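Side-chain contact in transcriptional regulator (Saccharomonospora viridis, PDB 4KWA), which probably binds DNA as a TetR-family transcriptional repressor and holds a choline ion in its ligand-binding domain: residues 149-154 with 183-188. Residues are numbered along the deposited sequence; the frame is centred on the assembly and turned at random.
Sequences DELATR and NDFIEH
Phe185 reaches from helix 175-190 to helix 148-168 and puts the far end of its ring against Leu151 and Arg154, one turn of helix apart. With CG anti to the backbone N (chi1 178°), the phenyl extends straight toward the facing helix; Arg154 CA and Phe185 CA are 10.4 Å apart, and the ring spans much of that gap. Leu151 comes to the ring edge, near its plane: its CD1 lies 3.9 Å from Phe185 CE2 and equally close to CZ, the two side chains running past each other in opposite directions. Arg154 uses its aliphatic part instead. Its chain crosses the phenylalanine at about a right angle, with CG 4.0 Å from Phe185 CZ and CD 4.2 Å from Phe185 CE1. A bend at chi3 (-62°) then turns the guanidinium off the line of the methylenes; its plane stands 65° from that of the ring, and NE hydrogen-bonds His181 NE2 of the second subunit. Arg154 of that subunit also packs on Phe185, while Ile190 touches both Leu151 and Phe185 from within the chain. These two helices belong to the C-terminal ligand-binding domain, and here they meet at the dimer interface. No hydrogen bond links the two segments, so their cohesion here is apolar, whereas the polar end of Arg154 serves the neighbouring subunit: one arginine joins intrachain helix packing to dimer contacts.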
# COMPACT_ATOMS: atom_id res chain seq x y z
N ASP A 149 -7.00 15.99 -12.51
CA ASP A 149 -6.31 14.74 -12.63
C ASP A 149 -5.15 14.64 -11.57
O ASP A 149 -4.92 13.57 -10.98
CB ASP A 149 -5.70 14.71 -14.06
CG ASP A 149 -6.68 14.26 -15.14
OD1 ASP A 149 -6.84 13.04 -15.28
OD2 ASP A 149 -7.14 15.08 -15.95
N GLU A 150 -4.38 15.70 -11.43
CA GLU A 150 -3.27 15.71 -10.45
C GLU A 150 -3.84 15.54 -9.06
O GLU A 150 -3.28 14.78 -8.23
CB GLU A 150 -2.43 17.00 -10.52
CG GLU A 150 -1.49 17.13 -11.71
CD GLU A 150 -0.23 16.23 -11.68
OE1 GLU A 150 0.66 16.52 -12.52
OE2 GLU A 150 -0.07 15.27 -10.86
N LEU A 151 -4.98 16.21 -8.82
CA LEU A 151 -5.68 16.14 -7.56
C LEU A 151 -6.26 14.76 -7.32
O LEU A 151 -6.18 14.28 -6.22
CB LEU A 151 -6.73 17.25 -7.45
CG LEU A 151 -7.56 17.21 -6.15
CD1 LEU A 151 -6.64 17.17 -4.93
CD2 LEU A 151 -8.48 18.42 -6.04
N ALA A 152 -7.00 14.16 -8.30
CA ALA A 152 -7.41 12.77 -8.14
C ALA A 152 -6.19 11.86 -7.81
O ALA A 152 -6.31 10.96 -7.04
CB ALA A 152 -8.06 12.28 -9.41
N THR A 153 -5.07 12.04 -8.48
CA THR A 153 -3.80 11.28 -8.20
C THR A 153 -3.38 11.45 -6.79
O THR A 153 -3.10 10.46 -6.07
CB THR A 153 -2.68 11.72 -9.15
OG1 THR A 153 -2.93 11.11 -10.43
CG2 THR A 153 -1.34 11.19 -8.70
N ARG A 154 -3.35 12.69 -6.35
CA ARG A 154 -3.00 12.95 -4.94
C ARG A 154 -3.97 12.40 -3.95
O ARG A 154 -3.53 11.79 -2.98
CB ARG A 154 -2.79 14.44 -4.73
CG ARG A 154 -2.25 14.91 -3.43
CD ARG A 154 -1.66 16.34 -3.40
NE ARG A 154 -0.51 16.48 -4.29
CZ ARG A 154 0.15 17.59 -4.61
NH1 ARG A 154 1.22 17.50 -5.45
NH2 ARG A 154 -0.23 18.74 -4.08
N ASN A 183 -10.64 14.76 5.70
CA ASN A 183 -11.57 15.88 5.73
C ASN A 183 -10.76 17.22 5.80
O ASN A 183 -11.13 18.19 5.13
CB ASN A 183 -12.66 15.61 6.80
CG ASN A 183 -13.78 14.70 6.28
OD1 ASN A 183 -13.84 13.49 6.58
ND2 ASN A 183 -14.61 15.25 5.41
N ASP A 184 -9.65 17.27 6.54
CA ASP A 184 -8.77 18.46 6.56
C ASP A 184 -8.19 18.75 5.19
O ASP A 184 -8.08 19.87 4.78
CB ASP A 184 -7.69 18.34 7.62
CG ASP A 184 -8.25 18.50 9.05
OD1 ASP A 184 -9.43 18.94 9.16
OD2 ASP A 184 -7.52 18.23 10.06
N PHE A 185 -7.78 17.72 4.48
CA PHE A 185 -7.19 17.90 3.16
C PHE A 185 -8.31 18.46 2.26
O PHE A 185 -8.04 19.31 1.45
CB PHE A 185 -6.76 16.51 2.62
CG PHE A 185 -6.17 16.54 1.20
CD1 PHE A 185 -4.90 17.01 0.97
CD2 PHE A 185 -6.91 16.14 0.14
CE1 PHE A 185 -4.40 17.13 -0.32
CE2 PHE A 185 -6.40 16.26 -1.18
CZ PHE A 185 -5.15 16.70 -1.36
N ILE A 186 -9.50 17.87 2.28
CA ILE A 186 -10.59 18.37 1.41
C ILE A 186 -10.87 19.84 1.76
O ILE A 186 -10.86 20.74 0.93
CB ILE A 186 -11.87 17.54 1.60
CG1 ILE A 186 -11.66 16.14 1.01
CG2 ILE A 186 -13.10 18.24 1.01
CD1 ILE A 186 -12.75 15.16 1.37
N GLU A 187 -11.13 20.09 3.03
CA GLU A 187 -11.46 21.47 3.40
C GLU A 187 -10.36 22.50 3.06
O GLU A 187 -10.70 23.64 2.77
CB GLU A 187 -11.92 21.56 4.89
CG GLU A 187 -13.20 20.78 5.21
CD GLU A 187 -14.40 21.13 4.30
OE1 GLU A 187 -14.71 22.34 4.20
OE2 GLU A 187 -15.04 20.19 3.72
N HIS A 188 -9.07 22.17 3.13
CA HIS A 188 -8.01 23.16 2.87
C HIS A 188 -7.29 23.11 1.53
O HIS A 188 -6.60 24.04 1.15
CB HIS A 188 -7.00 23.10 4.01
CG HIS A 188 -7.62 23.31 5.35
ND1 HIS A 188 -7.44 22.45 6.40
CD2 HIS A 188 -8.55 24.21 5.75
CE1 HIS A 188 -8.16 22.86 7.43
NE2 HIS A 188 -8.85 23.92 7.06